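Long-range contacts in Lysine/ornithine decarboxylase (Selenomonas ruminantium, PDB 5GJO), which decarboxylates both L-lysine and L-ornithine with similar efficiency, using pyridoxal 5'-phosphate as cofactor and working as a homodimer: residues 4-12 / 343-351; 308-319 / 331-339. The protein carries 2 engineered substitutions. All blocks are in the same frame, centred on the assembly; numbering follows the deposited sequence.

Interaction 1: residues 4-12 / 343-351; sequences NFRLSEKEV and DKVLVTEMG. With SO4 (sulfate ion), chain F; SO4 (sulfate ion), chain E.
L346 reaches across to the N-terminal segment with both methyl groups. CG stands anti to the backbone N (chi1 178°); CD1 meets L7 CD1 at 3.9 Å, the two side chains crossing at about a right angle, and also touches V12 CG2, while CD2 rests 3.4 Å from the carbonyl oxygen L7 O. At the helix end of the contact, V12 CG1 lies 3.7 Å from K344 CB; the rest of that lysine bends away, its NZ bonding to S271 OG and G342 O. Farther along, R6 lays its CG against T348 CG2 and then runs out extended, so that its guanidinium meets a sulfate ion, NH1 donating to O1 in the plane of the group (3.1 Å, 172°) and NH2 adding a weak bond to O4. Beyond T348 the two segments are joined through water: one molecule accepts from E349 N and lies within hydrogen-bonding distance of F5 O (2.7 Å) and E349 OE2. That carboxylate oxygen also sits 3.2 Å from N4 CB.

V12 is positioned by the start of its helix, where S8 and E11 form a capping box: E11 N donates to S8 OG (3.1 Å) and S8 N to E11 OE1 (2.9 Å, 170°). A second sulfate accepts from E9 N. R381 forms a salt bridge with E11 and binds R6 O, while N267 bonds to L7 N and F5 O. The contact thus packs residues 4-12 on the mixed beta sheet, apart from the PLP-binding barrel, alongside strand 344-347 in the opposite chain direction, between strands 266-276 and 306-307 of that sheet.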
loop_
_atom_site.group_PDB
_atom_site.type_symbol
_atom_site.label_atom_id
_atom_site.label_comp_id
_atom_site.label_asym_id
_atom_site.label_seq_id
_atom_site.Cartn_x
_atom_site.Cartn_y
_atom_site.Cartn_z
ATOM N N ASN A 4 20.199 1.352 18.987
ATOM C CA ASN A 4 19.503 1.147 17.742
ATOM C C ASN A 4 20.488 1.219 16.566
ATOM O O ASN A 4 21.500 1.887 16.696
ATOM C CB ASN A 4 18.426 2.204 17.558
ATOM C CG ASN A 4 17.367 2.148 18.630
ATOM O OD1 ASN A 4 17.071 1.112 19.159
ATOM N ND2 ASN A 4 16.901 3.320 19.020
ATOM N N PHE A 5 20.243 0.537 15.440
ATOM C CA PHE A 5 21.169 0.649 14.318
ATOM C C PHE A 5 20.936 2.024 13.679
ATOM O O PHE A 5 19.774 2.467 13.409
ATOM C CB PHE A 5 20.863 -0.464 13.305
ATOM C CG PHE A 5 21.624 -0.340 12.034
ATOM C CD1 PHE A 5 22.989 -0.366 12.056
ATOM C CD2 PHE A 5 20.966 -0.128 10.788
ATOM C CE1 PHE A 5 23.714 -0.249 10.871
ATOM C CE2 PHE A 5 21.689 -0.019 9.622
ATOM C CZ PHE A 5 23.055 -0.090 9.656
ATOM N N ARG A 6 22.019 2.751 13.460
ATOM C CA ARG A 6 21.932 4.055 12.847
ATOM C C ARG A 6 23.159 4.286 12.015
ATOM O O ARG A 6 24.302 4.276 12.545
ATOM C CB ARG A 6 21.924 5.121 13.942
ATOM C CG ARG A 6 21.903 6.518 13.333
ATOM C CD ARG A 6 21.513 7.634 14.335
ATOM N NE ARG A 6 21.681 8.951 13.684
ATOM C CZ ARG A 6 21.240 10.106 14.179
ATOM N NH1 ARG A 6 20.614 10.125 15.325
ATOM N NH2 ARG A 6 21.466 11.253 13.504
ATOM N N LEU A 7 22.959 4.629 10.772
ATOM C CA LEU A 7 24.044 5.003 9.931
ATOM C C LEU A 7 24.591 6.370 10.323
ATOM O O LEU A 7 23.853 7.268 10.620
ATOM C CB LEU A 7 23.584 5.065 8.464
ATOM C CG LEU A 7 23.171 3.717 7.849
ATOM C CD1 LEU A 7 22.453 3.954 6.572
ATOM C CD2 LEU A 7 24.307 2.716 7.693
ATOM N N SER A 8 25.907 6.543 10.229
ATOM C CA SER A 8 26.501 7.839 10.359
ATOM C C SER A 8 26.337 8.670 9.104
ATOM O O SER A 8 26.116 8.180 8.063
ATOM C CB SER A 8 27.999 7.723 10.680
ATOM O OG SER A 8 28.718 7.343 9.533
ATOM N N GLU A 9 26.511 9.970 9.214
ATOM C CA GLU A 9 26.486 10.863 8.058
ATOM C C GLU A 9 27.488 10.420 6.991
ATOM O O GLU A 9 27.135 10.370 5.798
ATOM C CB GLU A 9 26.765 12.324 8.442
ATOM C CG GLU A 9 26.632 13.254 7.238
ATOM C CD GLU A 9 26.782 14.744 7.585
ATOM O OE1 GLU A 9 26.890 15.083 8.777
ATOM O OE2 GLU A 9 26.769 15.525 6.634
ATOM N N LYS A 10 28.681 10.055 7.401
ATOM C CA LYS A 10 29.686 9.606 6.437
ATOM C C LYS A 10 29.275 8.362 5.682
ATOM O O LYS A 10 29.460 8.274 4.474
ATOM C CB LYS A 10 31.026 9.387 7.171
ATOM C CG LYS A 10 32.074 8.941 6.167
ATOM C CD LYS A 10 33.394 8.505 6.769
ATOM C CE LYS A 10 34.314 8.046 5.615
ATOM N NZ LYS A 10 35.675 7.853 6.205
ATOM N N GLU A 11 28.716 7.386 6.406
ATOM C CA GLU A 11 28.186 6.152 5.808
ATOM C C GLU A 11 27.088 6.434 4.839
ATOM O O GLU A 11 26.974 5.780 3.835
ATOM C CB GLU A 11 27.744 5.179 6.889
ATOM C CG GLU A 11 28.925 4.702 7.748
ATOM C CD GLU A 11 28.520 3.963 8.983
ATOM O OE1 GLU A 11 27.400 4.125 9.502
ATOM O OE2 GLU A 11 29.378 3.240 9.532
ATOM N N VAL A 12 26.174 7.306 5.233
ATOM C CA VAL A 12 25.102 7.741 4.322
ATOM C C VAL A 12 25.660 8.238 3.010
ATOM O O VAL A 12 25.231 7.811 1.906
ATOM C CB VAL A 12 24.137 8.806 4.962
ATOM C CG1 VAL A 12 23.192 9.380 3.924
ATOM C CG2 VAL A 12 23.338 8.170 6.053
ATOM N N ASP A 343 20.843 16.383 -1.418
ATOM C CA ASP A 343 21.108 16.059 -0.006
ATOM C C ASP A 343 20.373 14.748 0.322
ATOM O O ASP A 343 19.280 14.472 -0.239
ATOM C CB ASP A 343 20.660 17.154 0.980
ATOM C CG ASP A 343 21.524 18.457 0.906
ATOM O OD1 ASP A 343 22.585 18.440 0.278
ATOM O OD2 ASP A 343 21.090 19.439 1.545
ATOM N N LYS A 344 20.995 13.923 1.149
ATOM C CA LYS A 344 20.359 12.713 1.624
ATOM C C LYS A 344 19.871 12.948 3.035
ATOM O O LYS A 344 20.522 13.601 3.805
ATOM C CB LYS A 344 21.306 11.515 1.593
ATOM C CG LYS A 344 21.593 10.985 0.198
ATOM C CD LYS A 344 22.574 11.892 -0.502
ATOM C CE LYS A 344 22.855 11.436 -1.912
ATOM N NZ LYS A 344 21.816 11.810 -2.914
ATOM N N VAL A 345 18.700 12.422 3.328
ATOM C CA VAL A 345 18.202 12.345 4.676
ATOM C C VAL A 345 18.114 10.896 5.102
ATOM O O VAL A 345 18.101 9.948 4.248
ATOM C CB VAL A 345 16.826 13.057 4.879
ATOM C CG1 VAL A 345 16.985 14.542 4.576
ATOM C CG2 VAL A 345 15.697 12.415 4.108
ATOM N N LEU A 346 18.045 10.743 6.418
ATOM C CA LEU A 346 18.057 9.404 7.027
ATOM C C LEU A 346 16.871 9.156 7.905
ATOM O O LEU A 346 16.574 9.971 8.765
ATOM C CB LEU A 346 19.357 9.204 7.813
ATOM C CG LEU A 346 19.564 7.882 8.577
ATOM C CD1 LEU A 346 19.876 6.742 7.631
ATOM C CD2 LEU A 346 20.666 7.979 9.690
ATOM N N VAL A 347 16.193 8.006 7.724
ATOM C CA VAL A 347 15.116 7.649 8.593
ATOM C C VAL A 347 15.480 6.356 9.342
ATOM O O VAL A 347 15.840 5.315 8.706
ATOM C CB VAL A 347 13.773 7.447 7.855
ATOM C CG1 VAL A 347 12.628 7.244 8.839
ATOM C CG2 VAL A 347 13.485 8.657 7.016
ATOM N N THR A 348 15.417 6.409 10.665
ATOM C CA THR A 348 15.887 5.291 11.547
ATOM C C THR A 348 14.678 4.459 11.992
ATOM O O THR A 348 13.541 4.909 11.782
ATOM C CB THR A 348 16.774 5.725 12.730
ATOM O OG1 THR A 348 16.099 6.745 13.543
ATOM C CG2 THR A 348 18.054 6.225 12.190
ATOM N N GLU A 349 14.908 3.299 12.605
ATOM C CA GLU A 349 13.833 2.464 13.135
ATOM C C GLU A 349 12.737 2.234 12.069
ATOM O O GLU A 349 11.522 2.362 12.374
ATOM C CB GLU A 349 13.247 3.048 14.443
ATOM C CG GLU A 349 14.277 3.045 15.625
ATOM C CD GLU A 349 15.279 4.163 15.554
ATOM O OE1 GLU A 349 14.917 5.345 15.444
ATOM O OE2 GLU A 349 16.488 3.896 15.597
ATOM N N MET A 350 13.190 1.837 10.892
ATOM C CA MET A 350 12.343 1.634 9.739
ATOM C C MET A 350 12.165 0.175 9.311
ATOM O O MET A 350 11.788 -0.095 8.218
ATOM C CB MET A 350 12.822 2.510 8.590
ATOM C CG MET A 350 11.972 3.741 8.396
ATOM S SD MET A 350 11.399 3.858 6.732
ATOM C CE MET A 350 10.129 5.111 6.705
ATOM N N GLY A 351 12.454 -0.744 10.210
ATOM C CA GLY A 351 12.522 -2.108 9.880
ATOM C C GLY A 351 11.217 -2.876 9.809
ATOM O O GLY A 351 11.219 -4.017 9.253
HETATM S S SO4 F . 26.890 11.345 12.642
HETATM O O1 SO4 F . 27.830 10.585 13.448
HETATM O O2 SO4 F . 25.609 10.674 12.541
HETATM O O3 SO4 F . 27.430 11.592 11.341
HETATM O O4 SO4 F . 26.682 12.612 13.342
HETATM S S SO4 E . 19.200 14.075 15.407
HETATM O O1 SO4 E . 19.696 12.968 16.280
HETATM O O2 SO4 E . 17.787 14.357 15.747
HETATM O O3 SO4 E . 20.130 15.202 15.672
HETATM O O4 SO4 E . 19.276 13.879 13.933
HETATM O O HOH W 1 17.118 1.887 13.712
#

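Interaction 2: residues 308-319 / 331-339; sequences CFGKGNKKPSTF and YRDFMAPEL
F319 points the edge of its ring at the face of F334 in an offset edge-to-face pair, with planes at 88° and centroids 5.7 Å apart. With chi1 at -179°, F334 turns its ring away from its own amide nitrogen, which brings CD1 to 3.8 Å from F319 CE1. Around the rim of the F319 ring, near its plane, come A336 CB and L339 CD1, and C308 SG approaches F334 obliquely, 4.1 Å from CE1, as a sulfur-aromatic contact. Away from these rings, M335 lies alongside P316, pointing the same way, and curls its CE back to 3.3 Å from K314 O.

The backbones pair as an antiparallel hairpin through reciprocal bonds of K315 with A336, S317 with F334 and F319 with Y331. K315 O is gripped from opposite faces of its plane by A336 N and S317 OG (2.7 Å). Opposite S317, D333 and F334 form a G1 beta bulge, with D333 at positive phi (57°); Q281 holds both D333 OD1 and T318 OG1. Strand 283-286 lies parallel to strand 315-320 on its other edge; F319, Y331 and F334 pack on L306 of strand 306-307, and C308 and L339 on V345 of strand 344-347.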
loop_
_atom_site.group_PDB
_atom_site.type_symbol
_atom_site.label_atom_id
_atom_site.label_comp_id
_atom_site.label_asym_id
_atom_site.label_seq_id
_atom_site.Cartn_x
_atom_site.Cartn_y
_atom_site.Cartn_z
ATOM N N CYS A 308 17.985 14.966 9.505
ATOM C CA CYS A 308 18.538 15.812 8.422
ATOM C C CYS A 308 19.949 16.159 8.798
ATOM O O CYS A 308 20.276 16.314 9.955
ATOM C CB CYS A 308 17.718 17.092 8.253
ATOM S SG CYS A 308 15.990 16.789 7.840
ATOM N N PHE A 309 20.800 16.344 7.859
ATOM C CA PHE A 309 22.196 16.685 8.218
ATOM C C PHE A 309 22.440 18.209 7.864
ATOM O O PHE A 309 21.844 18.758 6.919
ATOM C CB PHE A 309 23.137 15.719 7.469
ATOM C CG PHE A 309 22.944 14.260 7.797
ATOM C CD1 PHE A 309 23.369 13.722 8.996
ATOM C CD2 PHE A 309 22.285 13.408 6.916
ATOM C CE1 PHE A 309 23.211 12.413 9.323
ATOM C CE2 PHE A 309 22.107 12.078 7.256
ATOM C CZ PHE A 309 22.529 11.579 8.454
ATOM N N GLY A 310 23.332 18.882 8.577
ATOM C CA GLY A 310 23.637 20.318 8.346
ATOM C C GLY A 310 23.592 21.053 9.659
ATOM O O GLY A 310 22.690 20.788 10.471
ATOM N N LYS A 311 24.533 21.997 9.888
ATOM C CA LYS A 311 24.742 22.625 11.248
ATOM C C LYS A 311 24.163 24.060 11.451
ATOM O O LYS A 311 24.326 24.623 12.588
ATOM C CB LYS A 311 26.267 22.664 11.649
ATOM C CG LYS A 311 27.030 21.323 11.571
ATOM C CD LYS A 311 28.534 21.504 11.817
ATOM C CE LYS A 311 29.331 20.245 11.468
ATOM N NZ LYS A 311 30.293 19.902 12.557
ATOM N N GLY A 312 23.555 24.607 10.372
ATOM C CA GLY A 312 22.958 25.945 10.334
ATOM C C GLY A 312 21.561 26.020 10.919
ATOM O O GLY A 312 21.031 25.040 11.452
ATOM N N ASN A 313 20.922 27.182 10.826
ATOM C CA ASN A 313 19.684 27.395 11.523
ATOM C C ASN A 313 18.607 26.522 10.846
ATOM O O ASN A 313 18.677 26.317 9.670
ATOM C CB ASN A 313 19.219 28.838 11.393
ATOM C CG ASN A 313 20.187 29.829 12.042
ATOM O OD1 ASN A 313 20.795 29.518 13.054
ATOM N ND2 ASN A 313 20.308 31.013 11.466
ATOM N N LYS A 314 17.629 26.142 11.639
ATOM C CA LYS A 314 16.549 25.274 11.256
ATOM C C LYS A 314 15.316 26.068 11.285
ATOM O O LYS A 314 15.199 27.059 12.055
ATOM C CB LYS A 314 16.381 24.164 12.292
ATOM C CG LYS A 314 17.543 23.204 12.327
ATOM C CD LYS A 314 17.307 21.960 13.167
ATOM C CE LYS A 314 18.671 21.215 13.224
ATOM N NZ LYS A 314 18.473 19.795 13.497
ATOM N N LYS A 315 14.389 25.710 10.434
ATOM C CA LYS A 315 13.068 26.283 10.501
ATOM C C LYS A 315 11.981 25.246 10.154
ATOM O O LYS A 315 12.308 24.216 9.475
ATOM C CB LYS A 315 13.006 27.451 9.528
ATOM C CG LYS A 315 13.177 27.127 8.097
ATOM C CD LYS A 315 12.901 28.334 7.186
ATOM C CE LYS A 315 14.010 29.341 7.312
ATOM N NZ LYS A 315 13.710 30.431 6.330
ATOM N N PRO A 316 10.733 25.538 10.525
ATOM C CA PRO A 316 9.705 24.556 10.240
ATOM C C PRO A 316 9.563 24.328 8.783
ATOM O O PRO A 316 9.460 25.318 7.968
ATOM C CB PRO A 316 8.400 25.175 10.879
ATOM C CG PRO A 316 8.963 25.992 11.997
ATOM C CD PRO A 316 10.206 26.608 11.426
ATOM N N SER A 317 9.559 23.023 8.422
ATOM C CA SER A 317 9.588 22.576 7.017
ATOM C C SER A 317 8.630 21.420 6.767
ATOM O O SER A 317 8.329 20.653 7.660
ATOM C CB SER A 317 10.985 22.198 6.612
ATOM O OG SER A 317 11.969 23.219 6.948
ATOM N N THR A 318 8.170 21.298 5.508
ATOM C CA THR A 318 7.348 20.199 5.097
ATOM C C THR A 318 8.130 19.239 4.182
ATOM O O THR A 318 8.902 19.716 3.360
ATOM C CB THR A 318 6.107 20.738 4.437
ATOM O OG1 THR A 318 5.263 21.391 5.420
ATOM C CG2 THR A 318 5.246 19.656 3.771
ATOM N N PHE A 319 7.890 17.927 4.321
ATOM C CA PHE A 319 8.528 16.912 3.495
ATOM C C PHE A 319 7.425 16.164 2.821
ATOM O O PHE A 319 6.481 15.706 3.515
ATOM C CB PHE A 319 9.356 15.950 4.370
ATOM C CG PHE A 319 10.618 16.570 4.901
ATOM C CD1 PHE A 319 10.589 17.370 6.013
ATOM C CD2 PHE A 319 11.822 16.367 4.259
ATOM C CE1 PHE A 319 11.765 17.912 6.483
ATOM C CE2 PHE A 319 13.003 16.899 4.743
ATOM C CZ PHE A 319 12.931 17.748 5.833
ATOM N N TYR A 331 5.820 14.856 6.548
ATOM C CA TYR A 331 6.019 15.675 7.775
ATOM C C TYR A 331 5.649 17.111 7.454
ATOM O O TYR A 331 5.963 17.597 6.367
ATOM C CB TYR A 331 7.439 15.631 8.246
ATOM C CG TYR A 331 8.026 14.308 8.548
ATOM C CD1 TYR A 331 8.592 13.529 7.511
ATOM C CD2 TYR A 331 8.040 13.789 9.827
ATOM C CE1 TYR A 331 9.191 12.301 7.761
ATOM C CE2 TYR A 331 8.627 12.532 10.085
ATOM C CZ TYR A 331 9.147 11.780 9.017
ATOM O OH TYR A 331 9.731 10.564 9.182
ATOM N N ARG A 332 5.047 17.784 8.461
ATOM C CA ARG A 332 4.742 19.232 8.402
ATOM C C ARG A 332 5.303 19.908 9.660
ATOM O O ARG A 332 5.435 19.269 10.732
ATOM C CB ARG A 332 3.226 19.428 8.338
ATOM C CG ARG A 332 2.604 18.912 7.056
ATOM C CD ARG A 332 1.095 19.126 7.109
ATOM N NE ARG A 332 0.425 18.863 5.795
ATOM C CZ ARG A 332 -0.164 17.701 5.512
ATOM N NH1 ARG A 332 -0.149 16.660 6.385
ATOM N NH2 ARG A 332 -0.752 17.520 4.342
ATOM N N ASP A 333 5.762 21.135 9.498
ATOM C CA ASP A 333 6.304 21.938 10.646
ATOM C C ASP A 333 7.432 21.231 11.328
ATOM O O ASP A 333 7.590 21.270 12.519
ATOM C CB ASP A 333 5.183 22.331 11.580
ATOM C CG ASP A 333 4.053 23.002 10.854
ATOM O OD1 ASP A 333 4.234 24.058 10.291
ATOM O OD2 ASP A 333 2.949 22.476 10.815
ATOM N N PHE A 334 8.279 20.591 10.527
ATOM C CA PHE A 334 9.399 19.794 11.024
ATOM C C PHE A 334 10.620 20.688 11.029
ATOM O O PHE A 334 10.956 21.271 10.012
ATOM C CB PHE A 334 9.608 18.554 10.088
ATOM C CG PHE A 334 10.726 17.648 10.531
ATOM C CD1 PHE A 334 12.052 17.979 10.261
ATOM C CD2 PHE A 334 10.429 16.562 11.354
ATOM C CE1 PHE A 334 13.101 17.166 10.717
ATOM C CE2 PHE A 334 11.477 15.712 11.797
ATOM C CZ PHE A 334 12.779 16.040 11.481
ATOM N N MET A 335 11.292 20.849 12.176
ATOM C CA MET A 335 12.463 21.725 12.230
ATOM C C MET A 335 13.663 21.112 11.470
ATOM O O MET A 335 14.175 20.058 11.881
ATOM C CB MET A 335 12.897 22.023 13.682
ATOM C CG MET A 335 11.941 22.889 14.415
ATOM S SD MET A 335 12.022 24.596 13.754
ATOM C CE MET A 335 13.620 25.083 14.222
ATOM N N ALA A 336 14.040 21.752 10.383
ATOM C CA ALA A 336 15.015 21.276 9.475
ATOM C C ALA A 336 15.953 22.384 9.035
ATOM O O ALA A 336 15.526 23.568 8.863
ATOM C CB ALA A 336 14.362 20.602 8.260
ATOM N N PRO A 337 17.245 22.009 8.812
ATOM C CA PRO A 337 18.131 22.943 8.179
ATOM C C PRO A 337 17.796 23.189 6.757
ATOM O O PRO A 337 16.851 22.543 6.213
ATOM C CB PRO A 337 19.493 22.311 8.363
ATOM C CG PRO A 337 19.195 20.870 8.284
ATOM C CD PRO A 337 17.888 20.690 8.957
ATOM N N GLU A 338 18.495 24.147 6.151
ATOM C CA GLU A 338 18.273 24.439 4.766
ATOM C C GLU A 338 18.859 23.305 3.946
ATOM O O GLU A 338 20.055 23.014 4.047
ATOM C CB GLU A 338 18.958 25.756 4.338
ATOM C CG GLU A 338 18.903 25.965 2.830
ATOM C CD GLU A 338 19.469 27.303 2.311
ATOM O OE1 GLU A 338 19.053 27.740 1.233
ATOM O OE2 GLU A 338 20.317 27.904 2.971
ATOM N N LEU A 339 18.022 22.543 3.258
ATOM C CA LEU A 339 18.465 21.450 2.401
ATOM C C LEU A 339 18.440 21.816 0.893
ATOM O O LEU A 339 17.698 22.723 0.488
ATOM C CB LEU A 339 17.560 20.194 2.647
ATOM C CG LEU A 339 17.460 19.702 4.076
ATOM C CD1 LEU A 339 16.483 18.529 4.174
ATOM C CD2 LEU A 339 18.818 19.309 4.604
HETATM O O HOH W 2 20.435 25.750 7.682
HETATM O O HOH W 3 16.666 18.735 11.428
HETATM O O HOH W 4 14.369 24.104 6.057
#

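How the interactions relate
The centres of the two contacts are 16 Å apart within the same mixed beta sheet, distinct from the parallel strands of the PLP-binding barrel. Along the chain, interaction 2 is nested inside the loop closed by interaction 1: segment 4-12 comes first, then the hairpin of 315-320 and 329-336, and strand 344-347 follows directly. They touch chiefly through F309, whose ring has CD2 3.6 Å from K344 O, CE1 3.7 Å from E9 CB and CZ near L346 CB; V345 CG1 also meets L339 CD1. Strand 344-347 is therefore shared ground, tying the N-terminal segment and the hairpin to one beta domain.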